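Local coordinates for protein GTP pyrophosphokinase YjbM (PDB 5DEC) that makes the alarmone (p)ppGpp by transferring pyrophosphate from ATP to GTP or GDP, working as a homotetramer that is allosterically activated by its own product, at residues Q94-K97 with E98-A102; V29-K32 with G33-T36. One frame throughout, in Å; residues are numbered along the deposited sequence.

Contact 1: residues Q94-K97 with E98-A102; sequences QIVK and EMLFA
Gln94 and Glu98 meet one turn apart on helix 90-102, an amphipathic alpha-helix that lies against the mixed beta-sheet of the synthetase. Amide and carboxylate are turned almost perpendicular, 83° between their planes. Gln94 NE2 lies 2.9 Å from Glu98 OE2; the hydrogen bond is nearly straight, leaves in the plane of the amide and lands from above the carboxylate plane, 46° out of it. The amide is used at both ends: its OE1 accepts a hydrogen bond from Lys97 NZ at 3.1 Å, so that Gln94 bridges an acid and a base and its flip is fixed. A bend at chi2 (61°) turns the Gln94 amide forward along the helix, toward Glu98. A leucine here would lack both hydrogen-bonding ends of the amide and would probably leave the Glu98 carboxylate and the Lys97 ammonium without this shared mate, free to turn. On the inner face Val96 and Leu100 are aligned, both directed at the sheet, with Val96 CG1 4.1 Å from Leu100 CD1, and both pack on Ile85 and Ile149 there. Met99 bends at chi3, which brings its CE back over Val96, 3.8 Å from CG2, while Ile95 CG2 touches the same methyl from further off. Met99 also packs on Pro46 and on Val137 of a second subunit. The Phe101 ring presents its edge to the backbone of the preceding turn: Lys97 O, which accepts the Phe101 N-H, lies near the ring plane, 3.0 Å from Phe101 CD2.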
loop_
_atom_site.group_PDB
_atom_site.type_symbol
_atom_site.label_atom_id
_atom_site.label_comp_id
_atom_site.label_asym_id
_atom_site.label_seq_id
_atom_site.Cartn_x
_atom_site.Cartn_y
_atom_site.Cartn_z
ATOM N N GLN B 94 27.208 -6.158 5.069
ATOM C CA GLN B 94 28.051 -6.788 4.065
ATOM C C GLN B 94 27.236 -7.788 3.246
ATOM O O GLN B 94 27.443 -7.916 2.045
ATOM C CB GLN B 94 29.257 -7.475 4.728
ATOM C CG GLN B 94 30.237 -8.111 3.744
ATOM C CD GLN B 94 30.859 -7.106 2.789
ATOM O OE1 GLN B 94 31.058 -5.939 3.131
ATOM N NE2 GLN B 94 31.159 -7.557 1.573
ATOM N N ILE B 95 26.306 -8.481 3.899
ATOM C CA ILE B 95 25.450 -9.438 3.218
ATOM C C ILE B 95 24.557 -8.743 2.191
ATOM O O ILE B 95 24.484 -9.173 1.042
ATOM C CB ILE B 95 24.581 -10.220 4.233
ATOM C CG1 ILE B 95 25.474 -11.146 5.075
ATOM C CG2 ILE B 95 23.513 -11.030 3.519
ATOM C CD1 ILE B 95 24.750 -11.861 6.183
ATOM N N VAL B 96 23.941 -7.628 2.579
ATOM C CA VAL B 96 23.071 -6.893 1.666
ATOM C C VAL B 96 23.887 -6.321 0.510
ATOM O O VAL B 96 23.474 -6.400 -0.664
ATOM C CB VAL B 96 22.299 -5.753 2.390
ATOM C CG1 VAL B 96 21.531 -4.904 1.390
ATOM C CG2 VAL B 96 21.355 -6.328 3.443
ATOM N N LYS B 97 25.045 -5.767 0.835
ATOM C CA LYS B 97 25.962 -5.254 -0.179
ATOM C C LYS B 97 26.238 -6.297 -1.255
ATOM O O LYS B 97 26.187 -6.008 -2.452
ATOM C CB LYS B 97 27.293 -4.848 0.452
ATOM C CG LYS B 97 27.338 -3.483 1.091
ATOM C CD LYS B 97 28.695 -3.261 1.770
ATOM C CE LYS B 97 29.847 -3.569 0.826
ATOM N NZ LYS B 97 31.173 -3.346 1.479
ATOM N N GLU B 98 26.564 -7.506 -0.817
ATOM C CA GLU B 98 26.885 -8.569 -1.756
ATOM C C GLU B 98 25.685 -8.985 -2.572
ATOM O O GLU B 98 25.822 -9.287 -3.763
ATOM C CB GLU B 98 27.499 -9.753 -1.009
ATOM C CG GLU B 98 28.908 -9.418 -0.583
ATOM C CD GLU B 98 29.534 -10.443 0.347
ATOM O OE1 GLU B 98 28.835 -11.399 0.754
ATOM O OE2 GLU B 98 30.740 -10.294 0.646
ATOM N N MET B 99 24.506 -8.998 -1.958
ATOM C CA MET B 99 23.302 -9.245 -2.728
ATOM C C MET B 99 23.127 -8.192 -3.817
ATOM O O MET B 99 22.804 -8.533 -4.962
ATOM C CB MET B 99 22.051 -9.256 -1.820
ATOM C CG MET B 99 21.971 -10.499 -0.957
ATOM S SD MET B 99 20.451 -10.586 0.007
ATOM C CE MET B 99 20.614 -9.186 1.092
ATOM N N LEU B 100 23.337 -6.921 -3.475
ATOM C CA LEU B 100 23.095 -5.846 -4.444
ATOM C C LEU B 100 24.100 -5.917 -5.595
ATOM O O LEU B 100 23.754 -5.686 -6.751
ATOM C CB LEU B 100 23.164 -4.469 -3.775
ATOM C CG LEU B 100 22.070 -4.207 -2.715
ATOM C CD1 LEU B 100 22.225 -2.843 -2.100
ATOM C CD2 LEU B 100 20.704 -4.297 -3.338
ATOM N N PHE B 101 25.345 -6.242 -5.270
ATOM C CA PHE B 101 26.373 -6.350 -6.300
ATOM C C PHE B 101 26.084 -7.481 -7.294
ATOM O O PHE B 101 26.492 -7.412 -8.454
ATOM C CB PHE B 101 27.737 -6.539 -5.639
ATOM C CG PHE B 101 28.403 -5.239 -5.260
ATOM C CD1 PHE B 101 29.001 -4.450 -6.228
ATOM C CD2 PHE B 101 28.433 -4.810 -3.953
ATOM C CE1 PHE B 101 29.616 -3.253 -5.895
ATOM C CE2 PHE B 101 29.048 -3.615 -3.608
ATOM C CZ PHE B 101 29.638 -2.836 -4.581
ATOM N N ALA B 102 25.351 -8.498 -6.852
ATOM C CA ALA B 102 25.031 -9.657 -7.693
ATOM C C ALA B 102 23.770 -9.492 -8.547
ATOM O O ALA B 102 23.525 -10.282 -9.457
ATOM C CB ALA B 102 24.889 -10.896 -6.822
#

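Contact 2: residues V29-K32 with G33-T36; sequences VKLK and GIRT
Leu31 O is gripped by two donors where helix 11-38 departs from regular alpha-helical bonding. A water gives it a hydrogen bond, with 2.7 Å from the water oxygen to Leu31 O, and Ile34 N adds a second at 3.1 Å, coming from above the carbonyl plane. The same water accepts from Arg35 N at 2.9 Å, so it is inserted into the place of the direct i to i+4 bond; Leu31 O and Arg35 N stand 4.2 Å apart. One residue earlier, Gly33 N bonds Lys30 O at 3.0 Å and only weakly Val29 O. Two successive i to i+3 bonds thus make a short 3-10-like turn in the helix. Gly33 suits it: a beta carbon there would lie tight against Lys30 O. Leu31 and Ile34 stand next to each other on the same face of the helix, Leu31 CD2 4.1 Å from Ile34 CD1. Arg35 sets off with CG opposite its own N (chi1 179°) and stays extended to NE, which carries the guanidinium away from the turn to Ile47 O, bonded by NH1. Val29 to Arg35 belong to the site of the allosteric pppGpp, shared between neighbouring subunits. Lys30 forms salt bridges with Asp105 and with Glu26 of a second subunit, while Leu31 rests on Leu83 and Ile85 of strand 81-87, and the apolar face it shares with Ile34 turns toward helix 90-102.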
loop_
_atom_site.group_PDB
_atom_site.type_symbol
_atom_site.label_atom_id
_atom_site.label_comp_id
_atom_site.label_asym_id
_atom_site.label_seq_id
_atom_site.Cartn_x
_atom_site.Cartn_y
_atom_site.Cartn_z
ATOM N N VAL B 29 9.777 -2.333 -4.075
ATOM C CA VAL B 29 9.127 -3.634 -4.069
ATOM C C VAL B 29 10.152 -4.757 -4.243
ATOM O O VAL B 29 10.040 -5.837 -3.628
ATOM C CB VAL B 29 8.045 -3.727 -5.174
ATOM C CG1 VAL B 29 7.490 -5.155 -5.276
ATOM C CG2 VAL B 29 6.959 -2.766 -4.864
ATOM N N LYS B 30 11.142 -4.504 -5.096
ATOM C CA LYS B 30 12.215 -5.476 -5.303
ATOM C C LYS B 30 12.963 -5.751 -4.000
ATOM O O LYS B 30 13.090 -6.885 -3.579
ATOM C CB LYS B 30 13.186 -4.978 -6.376
ATOM C CG LYS B 30 12.643 -5.166 -7.828
ATOM C CD LYS B 30 13.460 -4.362 -8.825
ATOM C CE LYS B 30 12.996 -4.579 -10.287
ATOM N NZ LYS B 30 13.358 -5.941 -10.744
ATOM N N LEU B 31 13.446 -4.702 -3.359
ATOM C CA LEU B 31 14.278 -4.885 -2.161
ATOM C C LEU B 31 13.493 -5.439 -0.963
ATOM O O LEU B 31 14.030 -6.215 -0.141
ATOM C CB LEU B 31 14.943 -3.560 -1.813
ATOM C CG LEU B 31 15.887 -3.025 -2.888
ATOM C CD1 LEU B 31 16.428 -1.676 -2.472
ATOM C CD2 LEU B 31 17.017 -4.003 -3.136
ATOM N N LYS B 32 12.218 -5.069 -0.862
ATOM C CA LYS B 32 11.364 -5.634 0.180
ATOM C C LYS B 32 11.138 -7.121 -0.020
ATOM O O LYS B 32 10.791 -7.826 0.917
ATOM C CB LYS B 32 10.006 -4.911 0.233
ATOM C CG LYS B 32 10.088 -3.529 0.848
ATOM C CD LYS B 32 8.788 -2.732 0.698
ATOM C CE LYS B 32 8.963 -1.340 1.318
ATOM N NZ LYS B 32 7.816 -0.437 1.045
ATOM N N GLY B 33 11.355 -7.602 -1.237
ATOM C CA GLY B 33 11.232 -9.022 -1.527
ATOM C C GLY B 33 12.318 -9.866 -0.883
ATOM O O GLY B 33 12.160 -11.069 -0.709
ATOM N N ILE B 34 13.442 -9.238 -0.560
ATOM C CA ILE B 34 14.559 -9.944 0.056
ATOM C C ILE B 34 14.136 -10.487 1.413
ATOM O O ILE B 34 14.322 -11.666 1.702
ATOM C CB ILE B 34 15.786 -9.022 0.207
ATOM C CG1 ILE B 34 16.362 -8.681 -1.168
ATOM C CG2 ILE B 34 16.856 -9.677 1.092
ATOM C CD1 ILE B 34 17.389 -7.585 -1.137
ATOM N N ARG B 35 13.546 -9.627 2.243
ATOM C CA ARG B 35 13.091 -10.046 3.569
ATOM C C ARG B 35 12.033 -11.142 3.465
ATOM O O ARG B 35 12.070 -12.119 4.214
ATOM C CB ARG B 35 12.538 -8.856 4.370
ATOM C CG ARG B 35 12.018 -9.227 5.754
ATOM C CD ARG B 35 11.593 -7.997 6.525
ATOM N NE ARG B 35 11.016 -8.337 7.822
ATOM C CZ ARG B 35 11.727 -8.587 8.917
ATOM N NH1 ARG B 35 13.051 -8.550 8.879
ATOM N NH2 ARG B 35 11.112 -8.881 10.054
ATOM N N THR B 36 11.089 -10.978 2.540
ATOM C CA THR B 36 10.051 -11.993 2.344
ATOM C C THR B 36 10.631 -13.376 2.045
ATOM O O THR B 36 10.233 -14.364 2.663
ATOM C CB THR B 36 9.094 -11.608 1.203
ATOM O OG1 THR B 36 8.436 -10.379 1.530
ATOM C CG2 THR B 36 8.054 -12.703 0.999
HETATM O O HOH W 1 13.719 -6.748 2.521
#

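How the contacts relate
Contact 2 comes first along the chain, on helix 11-38, and contact 1 follows on helix 90-102; their centres are about 13 Å apart. The helices touch directly: Leu100 CD2 lies 3.7 Å from Leu31 CD2, and Met99 CE 3.8 Å from Ile34 CG2. Both contacts also reach strand 81-87 through Ile85, so the two helices and the sheet share one apolar core, and the segment 45-48 runs beside both. Each contact packs against a second subunit as well. Two residues of the pppGpp-binding range, Leu31 and Ile34, thus rest on helix 90-102, so part of the allosteric site is built on the same core as that helix and the synthetase sheet.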